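PDB 4QGS: NADPH-dependent aldehyde reductase YqhD from Escherichia coli, which reduces a broad range of short-chain aldehydes to alcohols with NADPH, working as a homodimer with one catalytic zinc ion per subunit. Local coordinates for residues K90-Q95 / K113-A118; R197-G202 / K241-P246; W323-G328 / D335-A340. All coordinates share one frame; numbering follows the deposited sequence. Where two conformers were deposited one is given.

Contact 1: K90-Q95 / K113-A118; sequences KLVREQ and KFIAAA
V92 and I115 meet methyl to methyl, at 4.1 Å between V92 CG2 and I115 CG2. The two side chains cross at a slant, and one branch of each does the touching. V92 points its CB at the other helix. I115 leaves its helix more to the side, and its CG2 branch makes the approach. With chi1 at -63°, I115 CG1 is anti to the carbonyl carbon, and CG2 lies anti to the backbone N. The contact is light: the segments bury 81 Å², and the CA atoms of V92 and I115 stay 8.5 Å apart.

R93 adds a looser polar approach. Its side chain starts off to the side but bends back, so R93 NH2 comes within 4.3 Å of A118 O. The carbonyl lies oblique to the guanidinium plane, and the approach is too long for a hydrogen bond. NH1 has a long, weak ion pair with E123.

Helix 106-119 begins with the NADP(+)-binding residues G106, S107 and D110. It joins helix 82-95 through strand 99-104, in alpha/beta packing on the parallel sheet. L100 on that strand touches V92 and I115. I130 of helix 129-132 packs on A118.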
loop_
_atom_site.group_PDB
_atom_site.type_symbol
_atom_site.label_atom_id
_atom_site.label_comp_id
_atom_site.label_asym_id
_atom_site.label_seq_id
_atom_site.Cartn_x
_atom_site.Cartn_y
_atom_site.Cartn_z
ATOM N N LYS A 90 -25.710 -4.253 -4.673
ATOM C CA LYS A 90 -27.051 -4.790 -4.883
ATOM C C LYS A 90 -27.535 -5.591 -3.673
ATOM O O LYS A 90 -28.609 -5.320 -3.130
ATOM C CB LYS A 90 -27.082 -5.675 -6.133
ATOM C CG LYS A 90 -28.484 -5.950 -6.667
ATOM C CD LYS A 90 -28.704 -7.427 -6.970
ATOM C CE LYS A 90 -28.572 -8.282 -5.721
ATOM N NZ LYS A 90 -28.880 -9.716 -5.983
ATOM N N LEU A 91 -26.742 -6.579 -3.266
ATOM C CA LEU A 91 -27.080 -7.423 -2.122
ATOM C C LEU A 91 -27.271 -6.573 -0.868
ATOM O O LEU A 91 -28.214 -6.783 -0.105
ATOM C CB LEU A 91 -25.990 -8.486 -1.899
ATOM C CG LEU A 91 -26.112 -9.574 -0.821
ATOM C CD1 LEU A 91 -25.155 -10.709 -1.136
ATOM C CD2 LEU A 91 -25.821 -9.056 0.577
ATOM N N VAL A 92 -26.374 -5.613 -0.666
ATOM C CA VAL A 92 -26.405 -4.766 0.518
ATOM C C VAL A 92 -27.730 -4.019 0.675
ATOM O O VAL A 92 -28.346 -4.048 1.741
ATOM C CB VAL A 92 -25.255 -3.741 0.497
ATOM C CG1 VAL A 92 -25.558 -2.588 1.418
ATOM C CG2 VAL A 92 -23.943 -4.408 0.884
ATOM N N ARG A 93 -28.174 -3.351 -0.384
ATOM C CA ARG A 93 -29.398 -2.565 -0.297
ATOM C C ARG A 93 -30.636 -3.465 -0.269
ATOM O O ARG A 93 -31.642 -3.126 0.355
ATOM C CB ARG A 93 -29.480 -1.569 -1.455
ATOM C CG ARG A 93 -29.710 -2.195 -2.810
ATOM C CD ARG A 93 -29.972 -1.126 -3.844
ATOM N NE ARG A 93 -28.803 -0.276 -4.037
ATOM C CZ ARG A 93 -28.842 0.932 -4.588
ATOM N NH1 ARG A 93 -29.999 1.442 -4.993
ATOM N NH2 ARG A 93 -27.726 1.634 -4.725
ATOM N N GLU A 94 -30.547 -4.612 -0.933
ATOM C CA GLU A 94 -31.646 -5.568 -0.987
ATOM C C GLU A 94 -31.868 -6.244 0.362
ATOM O O GLU A 94 -33.005 -6.418 0.803
ATOM C CB GLU A 94 -31.370 -6.627 -2.055
ATOM C CG GLU A 94 -32.443 -6.741 -3.122
ATOM C CD GLU A 94 -31.949 -7.460 -4.365
ATOM O OE1 GLU A 94 -31.611 -8.659 -4.264
ATOM O OE2 GLU A 94 -31.899 -6.826 -5.440
ATOM N N GLN A 95 -30.769 -6.626 1.006
ATOM C CA GLN A 95 -30.817 -7.318 2.289
ATOM C C GLN A 95 -30.738 -6.349 3.466
ATOM O O GLN A 95 -30.799 -6.764 4.623
ATOM C CB GLN A 95 -29.680 -8.341 2.380
ATOM C CG GLN A 95 -29.924 -9.622 1.606
ATOM C CD GLN A 95 -30.857 -10.569 2.336
ATOM O OE1 GLN A 95 -31.275 -10.301 3.462
ATOM N NE2 GLN A 95 -31.183 -11.689 1.698
ATOM N N LYS A 113 -14.499 -0.421 0.575
ATOM C CA LYS A 113 -14.648 1.021 0.745
ATOM C C LYS A 113 -15.600 1.556 -0.313
ATOM O O LYS A 113 -16.463 2.397 -0.041
ATOM C CB LYS A 113 -13.297 1.730 0.653
ATOM C CG LYS A 113 -12.394 1.533 1.864
ATOM C CD LYS A 113 -11.136 2.387 1.762
ATOM C CE LYS A 113 -10.228 2.198 2.962
ATOM N NZ LYS A 113 -9.024 3.075 2.888
ATOM N N PHE A 114 -15.449 1.050 -1.527
ATOM C CA PHE A 114 -16.299 1.490 -2.616
ATOM C C PHE A 114 -17.746 1.072 -2.379
ATOM O O PHE A 114 -18.663 1.864 -2.573
ATOM C CB PHE A 114 -15.791 0.933 -3.941
ATOM C CG PHE A 114 -16.668 1.260 -5.098
ATOM C CD1 PHE A 114 -16.707 2.547 -5.616
ATOM C CD2 PHE A 114 -17.462 0.288 -5.668
ATOM C CE1 PHE A 114 -17.524 2.851 -6.687
ATOM C CE2 PHE A 114 -18.268 0.584 -6.737
ATOM C CZ PHE A 114 -18.307 1.868 -7.246
ATOM N N ILE A 115 -17.946 -0.173 -1.949
ATOM C CA ILE A 115 -19.288 -0.658 -1.646
ATOM C C ILE A 115 -19.969 0.215 -0.587
ATOM O O ILE A 115 -21.129 0.592 -0.740
ATOM C CB ILE A 115 -19.254 -2.127 -1.169
ATOM C CG1 ILE A 115 -18.724 -3.027 -2.280
ATOM C CG2 ILE A 115 -20.636 -2.585 -0.744
ATOM C CD1 ILE A 115 -18.359 -4.442 -1.812
ATOM N N ALA A 116 -19.234 0.558 0.467
ATOM C CA ALA A 116 -19.765 1.369 1.559
ATOM C C ALA A 116 -20.260 2.740 1.089
ATOM O O ALA A 116 -21.290 3.236 1.549
ATOM C CB ALA A 116 -18.708 1.544 2.639
ATOM N N ALA A 117 -19.515 3.358 0.180
ATOM C CA ALA A 117 -19.870 4.688 -0.301
ATOM C C ALA A 117 -20.955 4.607 -1.360
ATOM O O ALA A 117 -21.937 5.353 -1.323
ATOM C CB ALA A 117 -18.651 5.395 -0.851
ATOM N N ALA A 118 -20.768 3.695 -2.308
ATOM C CA ALA A 118 -21.726 3.509 -3.386
ATOM C C ALA A 118 -23.123 3.256 -2.844
ATOM O O ALA A 118 -24.115 3.682 -3.437
ATOM C CB ALA A 118 -21.293 2.359 -4.292
#

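Contact 2: R197-G202 / K241-P246; sequences RQVANG and KALKEP
V199 holds CG1 anti to its backbone N, with chi1 at 172°, and this sends that methyl to A242 and L243. In L243 it is the carbonyl carbon that CG lies anti to, chi1 -65°. Its chi2 of 173° extends CD1, and the other methyl, CD2, turns to V199. The side chains of V199 and L243 run antiparallel alongside each other. V199 CG1 and L243 CD2 are 3.7 Å apart. CD2 also lies 3.8 Å from V199 CB, so it rests against the valine's branch point as well as its tip.

A242 CB meets the same methyl from another direction, 4.0 Å from V199 CG1. L243 CD2 reaches on to A200, 4.0 Å from the backbone N and 4.4 Å from CB. The side chains that meet are all apolar, and the segments bury 157 Å².

The contact joins the start of helix 196-211, which carries the zinc ligands D205 and H209 further along, to the last turn of helix 222-244. R252 of helix 249-262 touches V199 and A242, and V251 of that helix also touches A242. The loop residues L194, L348 and V350 pack on V199, L243 and A200 respectively.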
loop_
_atom_site.group_PDB
_atom_site.type_symbol
_atom_site.label_atom_id
_atom_site.label_comp_id
_atom_site.label_asym_id
_atom_site.label_seq_id
_atom_site.Cartn_x
_atom_site.Cartn_y
_atom_site.Cartn_z
ATOM N N ARG A 197 7.523 -14.845 -0.845
ATOM C CA ARG A 197 7.378 -13.835 -1.898
ATOM C C ARG A 197 6.556 -12.638 -1.420
ATOM O O ARG A 197 6.957 -11.474 -1.599
ATOM C CB ARG A 197 6.735 -14.469 -3.146
ATOM C CG ARG A 197 6.232 -13.483 -4.201
ATOM C CD ARG A 197 5.425 -14.230 -5.272
ATOM N NE ARG A 197 4.974 -13.366 -6.361
ATOM C CZ ARG A 197 4.299 -13.806 -7.424
ATOM N NH1 ARG A 197 3.920 -12.962 -8.376
ATOM N NH2 ARG A 197 3.996 -15.097 -7.532
ATOM N N GLN A 198 5.419 -12.920 -0.797
ATOM C CA GLN A 198 4.531 -11.871 -0.318
ATOM C C GLN A 198 5.117 -11.147 0.893
ATOM O O GLN A 198 4.912 -9.946 1.048
ATOM C CB GLN A 198 3.156 -12.440 0.032
ATOM C CG GLN A 198 2.360 -12.965 -1.166
ATOM C CD GLN A 198 1.005 -13.515 -0.754
ATOM O OE1 GLN A 198 0.710 -13.633 0.432
ATOM N NE2 GLN A 198 0.181 -13.867 -1.733
ATOM N N VAL A 199 5.838 -11.876 1.743
ATOM C CA VAL A 199 6.450 -11.248 2.926
ATOM C C VAL A 199 7.534 -10.274 2.475
ATOM O O VAL A 199 7.586 -9.113 2.920
ATOM C CB VAL A 199 7.049 -12.293 3.892
ATOM C CG1 VAL A 199 7.843 -11.605 5.005
ATOM C CG2 VAL A 199 5.941 -13.135 4.495
ATOM N N ALA A 200 8.395 -10.738 1.572
ATOM C CA ALA A 200 9.451 -9.863 1.051
ATOM C C ALA A 200 8.875 -8.662 0.312
ATOM O O ALA A 200 9.325 -7.518 0.516
ATOM C CB ALA A 200 10.396 -10.645 0.137
ATOM N N ASN A 201 7.885 -8.898 -0.552
ATOM C CA ASN A 201 7.266 -7.782 -1.272
ATOM C C ASN A 201 6.678 -6.739 -0.320
ATOM O O ASN A 201 6.766 -5.530 -0.574
ATOM C CB ASN A 201 6.158 -8.253 -2.205
ATOM C CG ASN A 201 6.687 -8.972 -3.433
ATOM O OD1 ASN A 201 7.883 -8.923 -3.737
ATOM N ND2 ASN A 201 5.786 -9.640 -4.153
ATOM N N GLY A 202 6.045 -7.208 0.750
ATOM C CA GLY A 202 5.457 -6.301 1.730
ATOM C C GLY A 202 6.506 -5.438 2.394
ATOM O O GLY A 202 6.288 -4.234 2.623
ATOM N N LYS A 241 14.349 -10.999 9.223
ATOM C CA LYS A 241 13.988 -12.020 10.197
ATOM C C LYS A 241 12.601 -12.608 9.932
ATOM O O LYS A 241 12.329 -13.747 10.302
ATOM C CB LYS A 241 14.026 -11.451 11.609
ATOM C CG LYS A 241 15.376 -10.942 12.032
ATOM C CD LYS A 241 15.278 -10.397 13.459
ATOM C CE LYS A 241 16.507 -9.624 13.868
ATOM N NZ LYS A 241 16.252 -8.915 15.160
ATOM N N ALA A 242 11.715 -11.826 9.318
ATOM C CA ALA A 242 10.353 -12.299 9.080
ATOM C C ALA A 242 10.385 -13.453 8.077
ATOM O O ALA A 242 9.516 -14.324 8.084
ATOM C CB ALA A 242 9.459 -11.162 8.589
ATOM N N LEU A 243 11.411 -13.453 7.240
ATOM C CA LEU A 243 11.604 -14.520 6.268
ATOM C C LEU A 243 12.239 -15.750 6.924
ATOM O O LEU A 243 11.852 -16.889 6.647
ATOM C CB LEU A 243 12.466 -14.024 5.112
ATOM C CG LEU A 243 11.867 -12.924 4.236
ATOM C CD1 LEU A 243 12.919 -12.420 3.256
ATOM C CD2 LEU A 243 10.628 -13.426 3.484
ATOM N N LYS A 244 13.207 -15.512 7.802
ATOM C CA LYS A 244 13.963 -16.589 8.456
ATOM C C LYS A 244 13.174 -17.228 9.583
ATOM O O LYS A 244 13.322 -18.425 9.869
ATOM C CB LYS A 244 15.289 -16.058 9.007
ATOM C CG LYS A 244 16.280 -15.637 7.927
ATOM C CD LYS A 244 17.380 -14.745 8.492
ATOM C CE LYS A 244 18.165 -14.071 7.372
ATOM N NZ LYS A 244 19.077 -13.008 7.869
ATOM N N GLU A 245 12.338 -16.419 10.216
ATOM C CA GLU A 245 11.575 -16.837 11.383
ATOM C C GLU A 245 10.112 -16.434 11.245
ATOM O O GLU A 245 9.634 -15.551 11.974
ATOM C CB GLU A 245 12.156 -16.220 12.654
ATOM C CG GLU A 245 13.663 -16.348 12.830
ATOM C CD GLU A 245 14.131 -15.651 14.102
ATOM O OE1 GLU A 245 13.636 -16.029 15.183
ATOM O OE2 GLU A 245 14.962 -14.713 14.027
ATOM N N PRO A 246 9.391 -17.088 10.329
ATOM C CA PRO A 246 8.033 -16.673 9.964
ATOM C C PRO A 246 7.044 -16.719 11.112
ATOM O O PRO A 246 6.059 -15.985 11.069
ATOM C CB PRO A 246 7.631 -17.687 8.881
ATOM C CG PRO A 246 8.931 -18.255 8.379
ATOM C CD PRO A 246 9.806 -18.295 9.592
#

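Contact 3: W323-G328 / D335-A340; sequences WNITEG and DAAIAA
W323 and I325 both direct their CB atoms at helix 330-347, on a chain that leaves helical geometry at N324 with a positive phi of 58°. The CA atoms of W323 and A337 are 6.9 Å apart. The methyl of A340 sits over one face of the indole, a CH-pi contact. A340 CB lies 3.7 Å from the centroid of the six-membered ring of W323 and 11° off the ring normal, almost straight above its centre. The far end of the ring runs under the A340 backbone, with W323 CH2 3.6 Å from A340 O.

I325 works through the end of its chain, which chi2 of 168° extends toward the helix. Its CD1 is 3.7 Å from A336 CB and 4.1 Å from A337 CB, and it also presses on the backbone between them, 3.5 Å from A337 N.

Y318 of helix 312-323 hydrogen-bonds to W323 NE1 and meets its ring edge-to-face. Were W323 an alanine, the A340 methyl would probably lose the aromatic face it rests on, and Y318 OH its indole partner. The contact lies at the surface, where the loop after helix 312-323 folds back on helix 330-347. T341 and F344 of the latter also pack on the indole, and A319 packs on I325 and A337.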
loop_
_atom_site.group_PDB
_atom_site.type_symbol
_atom_site.label_atom_id
_atom_site.label_comp_id
_atom_site.label_asym_id
_atom_site.label_seq_id
_atom_site.Cartn_x
_atom_site.Cartn_y
_atom_site.Cartn_z
ATOM N N TRP A 323 21.666 3.994 7.742
ATOM C CA TRP A 323 22.714 3.011 7.436
ATOM C C TRP A 323 24.040 3.223 8.179
ATOM O O TRP A 323 25.000 2.486 7.963
ATOM C CB TRP A 323 22.982 2.994 5.925
ATOM C CG TRP A 323 21.851 2.411 5.147
ATOM C CD1 TRP A 323 20.926 3.084 4.400
ATOM C CD2 TRP A 323 21.507 1.025 5.062
ATOM N NE1 TRP A 323 20.028 2.197 3.851
ATOM C CE2 TRP A 323 20.360 0.926 4.250
ATOM C CE3 TRP A 323 22.053 -0.145 5.604
ATOM C CZ2 TRP A 323 19.759 -0.297 3.942
ATOM C CZ3 TRP A 323 21.452 -1.359 5.311
ATOM C CH2 TRP A 323 20.315 -1.422 4.487
ATOM N N ASN A 324 24.087 4.237 9.035
ATOM C CA ASN A 324 25.287 4.557 9.807
ATOM C C ASN A 324 26.495 4.837 8.914
ATOM O O ASN A 324 27.627 4.532 9.277
ATOM C CB ASN A 324 25.614 3.428 10.792
ATOM C CG ASN A 324 26.531 3.888 11.915
ATOM O OD1 ASN A 324 26.551 5.071 12.264
ATOM N ND2 ASN A 324 27.299 2.962 12.479
ATOM N N ILE A 325 26.243 5.412 7.741
ATOM C CA ILE A 325 27.310 5.787 6.811
ATOM C C ILE A 325 27.713 7.230 7.084
ATOM O O ILE A 325 26.968 8.159 6.770
ATOM C CB ILE A 325 26.883 5.644 5.326
ATOM C CG1 ILE A 325 26.505 4.199 5.007
ATOM C CG2 ILE A 325 27.991 6.112 4.396
ATOM C CD1 ILE A 325 25.802 4.041 3.662
ATOM N N THR A 326 28.888 7.410 7.678
ATOM C CA THR A 326 29.322 8.740 8.109
ATOM C C THR A 326 30.661 9.156 7.504
ATOM O O THR A 326 30.975 10.346 7.428
ATOM C CB THR A 326 29.431 8.806 9.639
ATOM O OG1 THR A 326 30.273 7.743 10.101
ATOM C CG2 THR A 326 28.051 8.661 10.275
ATOM N N GLU A 327 31.445 8.174 7.070
ATOM C CA GLU A 327 32.785 8.431 6.550
ATOM C C GLU A 327 32.798 8.582 5.030
ATOM O O GLU A 327 31.975 7.987 4.340
ATOM C CB GLU A 327 33.732 7.301 6.955
ATOM C CG GLU A 327 34.000 7.210 8.446
ATOM C CD GLU A 327 34.931 6.063 8.790
ATOM O OE1 GLU A 327 36.070 6.051 8.276
ATOM O OE2 GLU A 327 34.526 5.175 9.574
ATOM N N GLY A 328 33.744 9.366 4.516
ATOM C CA GLY A 328 33.945 9.514 3.079
ATOM C C GLY A 328 33.286 10.757 2.505
ATOM O O GLY A 328 32.599 11.462 3.239
ATOM N N ASP A 335 26.638 6.966 -2.742
ATOM C CA ASP A 335 26.845 5.701 -3.462
ATOM C C ASP A 335 26.691 4.512 -2.524
ATOM O O ASP A 335 26.043 3.528 -2.873
ATOM C CB ASP A 335 28.225 5.665 -4.126
ATOM C CG ASP A 335 28.293 6.510 -5.387
ATOM O OD1 ASP A 335 27.285 7.153 -5.752
ATOM O OD2 ASP A 335 29.370 6.535 -6.019
ATOM N N ALA A 336 27.270 4.601 -1.326
ATOM C CA ALA A 336 27.189 3.492 -0.380
ATOM C C ALA A 336 25.756 3.278 0.113
ATOM O O ALA A 336 25.345 2.137 0.337
ATOM C CB ALA A 336 28.133 3.717 0.798
ATOM N N ALA A 337 25.006 4.371 0.274
ATOM C CA ALA A 337 23.618 4.280 0.729
ATOM C C ALA A 337 22.750 3.624 -0.330
ATOM O O ALA A 337 21.907 2.783 -0.023
ATOM C CB ALA A 337 23.073 5.657 1.078
ATOM N N ILE A 338 22.954 4.012 -1.581
ATOM C CA ILE A 338 22.224 3.405 -2.690
ATOM C C ILE A 338 22.568 1.908 -2.791
ATOM O O ILE A 338 21.679 1.063 -2.952
ATOM C CB ILE A 338 22.523 4.136 -4.031
ATOM C CG1 ILE A 338 21.938 5.546 -3.996
ATOM C CG2 ILE A 338 21.945 3.376 -5.214
ATOM C CD1 ILE A 338 22.271 6.407 -5.200
ATOM N N ALA A 339 23.849 1.577 -2.662
ATOM C CA ALA A 339 24.273 0.177 -2.747
ATOM C C ALA A 339 23.713 -0.656 -1.590
ATOM O O ALA A 339 23.307 -1.808 -1.794
ATOM C CB ALA A 339 25.793 0.077 -2.778
ATOM N N ALA A 340 23.698 -0.085 -0.381
ATOM C CA ALA A 340 23.153 -0.788 0.780
ATOM C C ALA A 340 21.660 -1.061 0.597
ATOM O O ALA A 340 21.158 -2.107 1.018
ATOM C CB ALA A 340 23.391 0.008 2.082
#

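The three contacts follow one another along the chain without overlap. Contact 1 belongs to the N-terminal part, where helices pack on the parallel sheet and G106, S107 and D110 bind NADP(+). Contacts 2 and 3 lie in the mainly helical C-terminal part. This is the two-part build of iron-containing alcohol dehydrogenases. Contacts 1 and 3 lie on opposite sides of the chain's centre, with centres 51 Å apart. Contact 2 is 35 Å from contact 1 and 25 Å from contact 3, centre to centre, and none touch. Contact 2 shares helix 196-211 with the zinc ligands D205 and H209, whereas contact 3 is remote from the cofactor and metal sites.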